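Local coordinates for protein ferredoxin (PDB 4LTU) that binds a [2Fe-2S] cluster and probably shuttles electrons between redox partner proteins, as its adrenodoxin/putidaredoxin relatives do, at residues A[3-8]-A[13-18]; A[55-60]-A[97-102]; A[67-72]-A[77-82]. All blocks are in the same frame, centred on the assembly; numbering follows the deposited sequence.

Interaction 1. Residues A[3-8]-A[13-18]; sequences SITFIH and SEIVDA
Phe6 N donates to Glu14 O at 2.9 Å in an almost straight bond, and Glu14 N returns one to Phe6 O. This is one rung of the antiparallel hairpin, strands 3-7 and 13-17, that opens the beta-grasp fold of these ferredoxins. Ile4 and Val16 form the other hydrogen-bonded pair, bonded both ways; Ile4 O takes Val16 N at 3.0 Å. The same Ile4 O also receives the CA-H of Ile15, a longer C-H...O contact with Ile15 CA at 3.5 Å. On the largely apolar face of the hairpin, Ile4, Val16 and Ala18 pack on Ala27, and Phe6 on Ala28, of helix 24-29. With CG anti to its carbonyl carbon (chi1 -82°), Phe6 sets its ring so that CE2, at the rim, meets Val16 CG2 in the plane of the ring at 3.8 Å. At the hairpin's far end Glu14 runs out to the edge of the His8 ring, its CG near the ring plane and 3.7 Å from His8 CE1; the placing of the carboxylate against the ring is doubtful. With an alanine here in place of His8 that ring edge would be gone, and the extended Glu14 side chain would probably be left freer to swing. Ile4 extends toward the end of strand 13-17, where its CD1 settles 3.8 Å from Ala18 CB.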
loop_
_atom_site.group_PDB
_atom_site.type_symbol
_atom_site.label_atom_id
_atom_site.label_comp_id
_atom_site.label_asym_id
_atom_site.label_seq_id
_atom_site.Cartn_x
_atom_site.Cartn_y
_atom_site.Cartn_z
ATOM N N SER A 3 -3.032 7.894 10.716
ATOM C CA SER A 3 -3.275 8.636 9.513
ATOM C C SER A 3 -2.228 8.244 8.486
ATOM O O SER A 3 -1.025 8.191 8.788
ATOM C CB SER A 3 -3.156 10.132 9.821
ATOM O OG SER A 3 -3.832 10.916 8.860
ATOM N N ILE A 4 -2.704 7.979 7.271
ATOM C CA ILE A 4 -1.859 7.581 6.171
ATOM C C ILE A 4 -2.008 8.622 5.107
ATOM O O ILE A 4 -3.114 9.021 4.778
ATOM C CB ILE A 4 -2.305 6.240 5.509
ATOM C CG1 ILE A 4 -2.425 5.103 6.519
ATOM C CG2 ILE A 4 -1.332 5.837 4.398
ATOM C CD1 ILE A 4 -3.247 3.963 5.967
ATOM N N THR A 5 -0.886 9.023 4.532
ATOM C CA THR A 5 -0.893 9.914 3.372
ATOM C C THR A 5 -0.760 9.094 2.082
ATOM O O THR A 5 0.198 8.333 1.938
ATOM C CB THR A 5 0.272 10.912 3.490
ATOM O OG1 THR A 5 0.325 11.407 4.842
ATOM C CG2 THR A 5 0.106 12.045 2.540
ATOM N N PHE A 6 -1.720 9.236 1.160
ATOM C CA PHE A 6 -1.636 8.596 -0.156
ATOM C C PHE A 6 -1.352 9.625 -1.259
ATOM O O PHE A 6 -1.986 10.687 -1.285
ATOM C CB PHE A 6 -2.934 7.866 -0.513
ATOM C CG PHE A 6 -3.074 6.485 0.100
ATOM C CD1 PHE A 6 -2.605 5.352 -0.575
ATOM C CD2 PHE A 6 -3.718 6.316 1.323
ATOM C CE1 PHE A 6 -2.759 4.063 -0.019
ATOM C CE2 PHE A 6 -3.871 5.038 1.889
ATOM C CZ PHE A 6 -3.394 3.912 1.220
ATOM N N ILE A 7 -0.431 9.301 -2.173
ATOM C CA ILE A 7 -0.129 10.186 -3.314
ATOM C C ILE A 7 -0.404 9.524 -4.668
ATOM O O ILE A 7 0.121 8.457 -4.964
ATOM C CB ILE A 7 1.320 10.721 -3.244
ATOM C CG1 ILE A 7 1.454 11.655 -2.049
ATOM C CG2 ILE A 7 1.741 11.411 -4.567
ATOM C CD1 ILE A 7 2.747 11.495 -1.330
ATOM N N HIS A 8 -1.250 10.170 -5.461
ATOM C CA HIS A 8 -1.624 9.708 -6.804
ATOM C C HIS A 8 -0.503 9.956 -7.792
ATOM O O HIS A 8 0.366 10.804 -7.544
ATOM C CB HIS A 8 -2.930 10.374 -7.259
ATOM C CG HIS A 8 -4.112 9.985 -6.418
ATOM N ND1 HIS A 8 -4.373 10.565 -5.195
ATOM C CD2 HIS A 8 -5.062 9.033 -6.594
ATOM C CE1 HIS A 8 -5.438 9.996 -4.660
ATOM N NE2 HIS A 8 -5.883 9.072 -5.492
ATOM N N SER A 13 -2.522 14.674 -3.079
ATOM C CA SER A 13 -2.566 13.885 -1.870
ATOM C C SER A 13 -3.946 13.777 -1.257
ATOM O O SER A 13 -4.882 14.571 -1.549
ATOM C CB SER A 13 -1.531 14.344 -0.832
ATOM O OG SER A 13 -1.553 15.750 -0.635
ATOM N N GLU A 14 -4.057 12.735 -0.446
ATOM C CA GLU A 14 -5.260 12.392 0.289
ATOM C C GLU A 14 -4.798 11.865 1.642
ATOM O O GLU A 14 -3.929 10.992 1.708
ATOM C CB GLU A 14 -6.033 11.281 -0.428
ATOM C CG GLU A 14 -6.704 11.728 -1.675
ATOM C CD GLU A 14 -7.736 10.742 -2.187
ATOM O OE1 GLU A 14 -7.781 10.522 -3.416
ATOM O OE2 GLU A 14 -8.535 10.217 -1.383
ATOM N N ILE A 15 -5.374 12.397 2.711
ATOM C CA ILE A 15 -5.121 11.840 4.020
ATOM C C ILE A 15 -6.301 11.017 4.476
ATOM O O ILE A 15 -7.441 11.497 4.532
ATOM C CB ILE A 15 -4.706 12.895 5.041
ATOM C CG1 ILE A 15 -3.331 13.455 4.634
ATOM C CG2 ILE A 15 -4.722 12.298 6.461
ATOM C CD1 ILE A 15 -2.402 13.739 5.786
ATOM N N VAL A 16 -6.019 9.749 4.766
ATOM C CA VAL A 16 -7.072 8.816 5.175
ATOM C C VAL A 16 -6.851 8.393 6.605
ATOM O O VAL A 16 -5.729 8.083 7.020
ATOM C CB VAL A 16 -7.179 7.567 4.227
ATOM C CG1 VAL A 16 -7.043 7.972 2.741
ATOM C CG2 VAL A 16 -6.162 6.516 4.567
ATOM N N ASP A 17 -7.926 8.378 7.370
ATOM C CA ASP A 17 -7.876 7.785 8.695
ATOM C C ASP A 17 -7.694 6.272 8.605
ATOM O O ASP A 17 -8.096 5.622 7.630
ATOM C CB ASP A 17 -9.141 8.135 9.460
ATOM C CG ASP A 17 -9.417 9.630 9.446
ATOM O OD1 ASP A 17 -9.318 10.249 10.513
ATOM O OD2 ASP A 17 -9.711 10.192 8.360
ATOM N N ALA A 18 -7.062 5.728 9.626
ATOM C CA ALA A 18 -6.877 4.319 9.738
ATOM C C ALA A 18 -6.754 4.018 11.214
ATOM O O ALA A 18 -6.103 4.747 11.957
ATOM C CB ALA A 18 -5.624 3.875 8.984
#

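Interaction 2. Residues A[55-60]-A[97-102]; sequences DLWLAK and GLVLRI. Unlike the reference sequence in segment 97-102: Ile102 (reference Leu).
Trp57 swings CG anti to its carbonyl carbon (chi1 -75°), which presents the broad face of the indole to residues 97-99, while Leu98 puts CG anti to its own backbone N (chi1 -177°) and so brings CD1 alongside the root of the tryptophan. That methyl lies 3.5 Å from Trp57 CB. Beneath the indole it is mostly main chain that does the touching: Leu98 CA sits 3.9 Å from the centroid of the six-membered ring, only 14° off its normal, a CH-pi contact over the face. Val99 N lies over the same face nearer the rim, and Gly97 O comes to 3.3 Å from Trp57 CZ2. No hydrogen bond crosses here. In the beta-grasp fold, residues 97-102 include the short strand 99-101, flanked by 3-7 and 50-53, and the indole, from the loop following 50-53, lies against residues 97-99. Val99 adds its CG2 to the indole's five-membered end, 3.9 Å from Trp57 NE1, the two side chains crossing at about a right angle. Gly97 has a positive phi, and a CB on it would be pressed both against the preceding carbonyl oxygen and to about 3.1 Å from Trp57 CZ2. Further along the strand, Arg101 ties back to the same loop through a salt bridge to Asp54. On the opposite face of the indole, Lys60 NZ stands 4.3 Å above the plane, nearer the edge of the ring than its middle.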
loop_
_atom_site.group_PDB
_atom_site.type_symbol
_atom_site.label_atom_id
_atom_site.label_comp_id
_atom_site.label_asym_id
_atom_site.label_seq_id
_atom_site.Cartn_x
_atom_site.Cartn_y
_atom_site.Cartn_z
ATOM N N ASP A 55 10.463 6.381 0.397
ATOM C CA ASP A 55 11.880 6.122 0.675
ATOM C C ASP A 55 12.254 6.158 2.165
ATOM O O ASP A 55 12.999 5.309 2.639
ATOM C CB ASP A 55 12.739 7.120 -0.130
ATOM C CG ASP A 55 14.250 6.853 0.004
ATOM O OD1 ASP A 55 14.647 5.658 0.084
ATOM O OD2 ASP A 55 15.029 7.846 0.024
ATOM N N LEU A 56 11.713 7.132 2.894
ATOM C CA LEU A 56 12.016 7.332 4.302
ATOM C C LEU A 56 11.214 6.484 5.278
ATOM O O LEU A 56 11.617 6.342 6.442
ATOM C CB LEU A 56 11.900 8.825 4.669
ATOM C CG LEU A 56 12.737 9.795 3.824
ATOM C CD1 LEU A 56 12.153 11.188 3.925
ATOM C CD2 LEU A 56 14.274 9.789 4.154
ATOM N N TRP A 57 10.093 5.914 4.821
ATOM C CA TRP A 57 9.219 5.097 5.691
ATOM C C TRP A 57 9.436 3.585 5.532
ATOM O O TRP A 57 9.025 2.815 6.393
ATOM C CB TRP A 57 7.721 5.435 5.488
ATOM C CG TRP A 57 7.261 6.736 6.101
ATOM C CD1 TRP A 57 7.216 7.952 5.488
ATOM C CD2 TRP A 57 6.786 6.946 7.440
ATOM N NE1 TRP A 57 6.747 8.914 6.365
ATOM C CE2 TRP A 57 6.478 8.321 7.569
ATOM C CE3 TRP A 57 6.609 6.109 8.551
ATOM C CZ2 TRP A 57 5.978 8.878 8.763
ATOM C CZ3 TRP A 57 6.117 6.667 9.741
ATOM C CH2 TRP A 57 5.803 8.037 9.830
ATOM N N LEU A 58 10.052 3.151 4.435
ATOM C CA LEU A 58 10.298 1.721 4.239
ATOM C C LEU A 58 10.876 1.063 5.494
ATOM O O LEU A 58 10.352 0.047 5.953
ATOM C CB LEU A 58 11.191 1.453 3.032
ATOM C CG LEU A 58 11.049 0.026 2.451
ATOM C CD1 LEU A 58 9.687 -0.237 1.853
ATOM C CD2 LEU A 58 12.155 -0.324 1.409
ATOM N N ALA A 59 11.935 1.653 6.050
ATOM C CA ALA A 59 12.653 1.074 7.206
ATOM C C ALA A 59 11.767 0.757 8.417
ATOM O O ALA A 59 12.089 -0.144 9.177
ATOM C CB ALA A 59 13.847 1.982 7.641
ATOM N N LYS A 60 10.669 1.498 8.583
ATOM C CA LYS A 60 9.774 1.364 9.748
ATOM C C LYS A 60 8.756 0.220 9.651
ATOM O O LYS A 60 8.026 -0.075 10.608
ATOM C CB LYS A 60 9.077 2.706 10.032
ATOM C CG LYS A 60 9.987 3.716 10.768
ATOM C CD LYS A 60 9.332 5.089 10.989
ATOM C CE LYS A 60 10.368 6.110 11.509
ATOM N NZ LYS A 60 10.061 7.540 11.147
ATOM N N GLY A 97 1.455 8.889 10.026
ATOM C CA GLY A 97 2.238 9.697 9.078
ATOM C C GLY A 97 2.755 8.968 7.840
ATOM O O GLY A 97 3.318 9.601 6.929
ATOM N N LEU A 98 2.557 7.644 7.784
ATOM C CA LEU A 98 3.037 6.826 6.655
ATOM C C LEU A 98 2.605 7.361 5.295
ATOM O O LEU A 98 1.429 7.713 5.082
ATOM C CB LEU A 98 2.573 5.371 6.804
ATOM C CG LEU A 98 3.042 4.350 5.758
ATOM C CD1 LEU A 98 4.532 4.040 5.870
ATOM C CD2 LEU A 98 2.208 3.088 5.859
ATOM N N VAL A 99 3.557 7.404 4.362
ATOM C CA VAL A 99 3.287 7.975 3.060
ATOM C C VAL A 99 3.334 6.866 2.027
ATOM O O VAL A 99 4.310 6.123 1.949
ATOM C CB VAL A 99 4.303 9.088 2.713
ATOM C CG1 VAL A 99 4.104 9.622 1.245
ATOM C CG2 VAL A 99 4.228 10.206 3.714
ATOM N N LEU A 100 2.273 6.734 1.250
ATOM C CA LEU A 100 2.280 5.735 0.188
ATOM C C LEU A 100 1.919 6.372 -1.142
ATOM O O LEU A 100 1.019 7.193 -1.213
ATOM C CB LEU A 100 1.323 4.578 0.495
ATOM C CG LEU A 100 1.349 3.878 1.850
ATOM C CD1 LEU A 100 0.088 2.978 1.933
ATOM C CD2 LEU A 100 2.647 3.097 2.051
ATOM N N ARG A 101 2.654 6.010 -2.178
ATOM C CA ARG A 101 2.339 6.465 -3.516
ATOM C C ARG A 101 1.820 5.274 -4.288
ATOM O O ARG A 101 2.310 4.142 -4.132
ATOM C CB ARG A 101 3.560 7.116 -4.172
ATOM C CG ARG A 101 4.095 8.293 -3.293
ATOM C CD ARG A 101 5.082 9.209 -4.003
ATOM N NE ARG A 101 6.448 8.857 -3.652
ATOM C CZ ARG A 101 7.302 9.674 -3.053
ATOM N NH1 ARG A 101 6.944 10.929 -2.765
ATOM N NH2 ARG A 101 8.526 9.239 -2.771
ATOM N N ILE A 102 0.823 5.546 -5.120
ATOM C CA ILE A 102 0.099 4.545 -5.853
ATOM C C ILE A 102 0.538 4.550 -7.320
ATOM O O ILE A 102 0.784 5.614 -7.897
ATOM C CB ILE A 102 -1.441 4.695 -5.690
ATOM C CG1 ILE A 102 -1.877 6.143 -5.654
ATOM C CG2 ILE A 102 -1.937 4.039 -4.370
ATOM C CD1 ILE A 102 -3.350 6.313 -5.176
#

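Interaction 3. Residues A[67-72]-A[77-82]; sequences NEDDLL and SDRLPN
Arg79 grips Asp69 twice, once at the side chain and once at the main chain. NH2 makes a salt bridge and hydrogen bond to Asp69 OD1, and NH1 donates to Asp69 O at the edge of the guanidinium. Both are modelled at 2.5 Å, too short for the exact lengths to be trusted, though the pairing is clear. The two flat groups are far from coplanar, 61° apart: NH2 comes to OD1 from above the carboxylate plane, not within it. Leu72 supplies the floor. Its CB lies 3.4 Å from the guanidinium plane, over the centre of the group, with Arg79 CZ at 3.5 Å. The aliphatic part of the arginine runs past the carbonyl of the same residue, Arg79 CB lying 3.6 Å from Leu72 O. To get there CG of Arg79 takes the crowded position between backbone N and carbonyl carbon (chi1 71°), and the chain then bends at chi3 (-74°) to bring the head over the helix. Further out, Leu72 O is hydrogen-bonded to Thr75 OG1, and the side chain of Leu72 packs on Leu85 of strand 83-85, about 8 Å from the iron-sulfur cluster. Glu68, a turn before Leu72, joins Arg84 in a salt bridge and takes the backbone N of Leu85. Arg79 thus fastens the loop that leads back to strand 83-85 onto helix 66-72. With Asp69 and the exposed Asp70, that helix probably corresponds to the acidic helix that adrenodoxin uses to bind its redox partners.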
loop_
_atom_site.group_PDB
_atom_site.type_symbol
_atom_site.label_atom_id
_atom_site.label_comp_id
_atom_site.label_asym_id
_atom_site.label_seq_id
_atom_site.Cartn_x
_atom_site.Cartn_y
_atom_site.Cartn_z
ATOM N N ASN A 67 6.261 -14.910 0.262
ATOM C CA ASN A 67 5.011 -14.833 -0.515
ATOM C C ASN A 67 4.767 -13.451 -1.160
ATOM O O ASN A 67 4.619 -13.340 -2.383
ATOM C CB ASN A 67 3.817 -15.254 0.358
ATOM C CG ASN A 67 2.489 -15.121 -0.365
ATOM O OD1 ASN A 67 2.344 -15.584 -1.494
ATOM N ND2 ASN A 67 1.508 -14.504 0.286
ATOM N N GLU A 68 4.762 -12.392 -0.355
ATOM C CA GLU A 68 4.613 -11.043 -0.911
ATOM C C GLU A 68 5.679 -10.751 -1.948
ATOM O O GLU A 68 5.382 -10.083 -2.960
ATOM C CB GLU A 68 4.691 -9.975 0.167
ATOM C CG GLU A 68 4.558 -8.544 -0.390
ATOM C CD GLU A 68 4.423 -7.503 0.698
ATOM O OE1 GLU A 68 4.256 -7.875 1.881
ATOM O OE2 GLU A 68 4.510 -6.310 0.377
ATOM N N ASP A 69 6.905 -11.218 -1.705
ATOM C CA ASP A 69 8.006 -10.996 -2.667
ATOM C C ASP A 69 7.772 -11.621 -4.039
ATOM O O ASP A 69 8.058 -11.011 -5.069
ATOM C CB ASP A 69 9.344 -11.488 -2.127
ATOM C CG ASP A 69 10.489 -11.193 -3.060
ATOM O OD1 ASP A 69 10.824 -9.978 -3.218
ATOM O OD2 ASP A 69 11.065 -12.177 -3.625
ATOM N N ASP A 70 7.261 -12.843 -4.073
ATOM C CA ASP A 70 6.938 -13.428 -5.379
ATOM C C ASP A 70 5.682 -12.825 -6.001
ATOM O O ASP A 70 5.621 -12.639 -7.216
ATOM C CB ASP A 70 6.841 -14.935 -5.331
ATOM C CG ASP A 70 6.653 -15.533 -6.711
ATOM O OD1 ASP A 70 7.609 -15.465 -7.537
ATOM O OD2 ASP A 70 5.537 -16.048 -6.968
ATOM N N LEU A 71 4.680 -12.518 -5.181
ATOM C CA LEU A 71 3.546 -11.738 -5.692
ATOM C C LEU A 71 4.006 -10.443 -6.371
ATOM O O LEU A 71 3.525 -10.077 -7.438
ATOM C CB LEU A 71 2.530 -11.438 -4.581
ATOM C CG LEU A 71 1.643 -12.644 -4.236
ATOM C CD1 LEU A 71 0.786 -12.334 -3.025
ATOM C CD2 LEU A 71 0.792 -13.112 -5.474
ATOM N N LEU A 72 4.963 -9.766 -5.765
ATOM C CA LEU A 72 5.363 -8.461 -6.278
ATOM C C LEU A 72 5.994 -8.450 -7.670
ATOM O O LEU A 72 5.935 -7.417 -8.353
ATOM C CB LEU A 72 6.244 -7.719 -5.275
ATOM C CG LEU A 72 5.453 -7.160 -4.094
ATOM C CD1 LEU A 72 6.415 -6.640 -3.033
ATOM C CD2 LEU A 72 4.430 -6.081 -4.565
ATOM N N SER A 77 2.270 -2.556 -13.013
ATOM C CA SER A 77 3.377 -1.589 -13.033
ATOM C C SER A 77 4.565 -2.215 -12.335
ATOM O O SER A 77 4.456 -2.583 -11.158
ATOM C CB SER A 77 3.017 -0.315 -12.246
ATOM O OG SER A 77 2.232 0.600 -12.995
ATOM N N ASP A 78 5.697 -2.288 -13.031
ATOM C CA ASP A 78 6.892 -3.002 -12.552
ATOM C C ASP A 78 7.382 -2.593 -11.142
ATOM O O ASP A 78 7.413 -1.389 -10.780
ATOM C CB ASP A 78 8.021 -2.950 -13.611
ATOM C CG ASP A 78 7.757 -3.887 -14.797
ATOM O OD1 ASP A 78 8.201 -3.594 -15.937
ATOM O OD2 ASP A 78 7.104 -4.936 -14.596
ATOM N N ARG A 79 7.743 -3.602 -10.346
ATOM C CA ARG A 79 8.105 -3.384 -8.945
ATOM C C ARG A 79 9.336 -2.481 -8.815
ATOM O O ARG A 79 10.206 -2.460 -9.671
ATOM C CB ARG A 79 8.304 -4.705 -8.201
ATOM C CG ARG A 79 9.564 -5.517 -8.576
ATOM C CD ARG A 79 9.532 -6.924 -7.962
ATOM N NE ARG A 79 9.794 -6.927 -6.508
ATOM C CZ ARG A 79 9.689 -7.995 -5.703
ATOM N NH1 ARG A 79 9.315 -9.167 -6.191
ATOM N NH2 ARG A 79 9.963 -7.896 -4.389
ATOM N N LEU A 80 9.366 -1.711 -7.747
ATOM C CA LEU A 80 10.471 -0.844 -7.445
ATOM C C LEU A 80 10.993 -1.385 -6.114
ATOM O O LEU A 80 10.280 -2.095 -5.433
ATOM C CB LEU A 80 9.934 0.581 -7.258
ATOM C CG LEU A 80 9.163 1.322 -8.345
ATOM C CD1 LEU A 80 8.755 2.725 -7.863
ATOM C CD2 LEU A 80 9.966 1.376 -9.701
ATOM N N PRO A 81 12.228 -1.045 -5.728
ATOM C CA PRO A 81 12.743 -1.380 -4.382
ATOM C C PRO A 81 11.708 -1.209 -3.262
ATOM O O PRO A 81 11.533 -2.091 -2.415
ATOM C CB PRO A 81 13.848 -0.347 -4.189
ATOM C CG PRO A 81 14.373 -0.145 -5.529
ATOM C CD PRO A 81 13.219 -0.264 -6.494
ATOM N N ASN A 82 11.029 -0.071 -3.272
ATOM C CA ASN A 82 10.090 0.288 -2.212
ATOM C C ASN A 82 8.669 -0.254 -2.405
ATOM O O ASN A 82 7.778 0.039 -1.617
ATOM C CB ASN A 82 10.056 1.801 -2.080
ATOM C CG ASN A 82 11.292 2.357 -1.389
ATOM O OD1 ASN A 82 12.360 1.714 -1.338
ATOM N ND2 ASN A 82 11.161 3.567 -0.861
#

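In the fold
Interactions 1 and 2 share one sheet: strand 3-7 lies beside 99-101, with Thr5 paired through its backbone to Leu98 and Leu100, and Ile7 packed on Val99. Interaction 3 stands apart, its centre about 21 Å from that of interaction 1 and across the chain's centre, though Asn82 touches Asp55 and Leu58 of interaction 2. The chemistry shifts along the way. Residues 3-8 and 13-18 are joined by regular backbone bonds, with an apolar face turned inward; 55-60 and 97-102 meet through an indole laid on main chain, partly at the surface; 67-72 and 77-82 rely on charge above one buried leucine. Of the three, interaction 3 comes nearest the cluster, through Leu72.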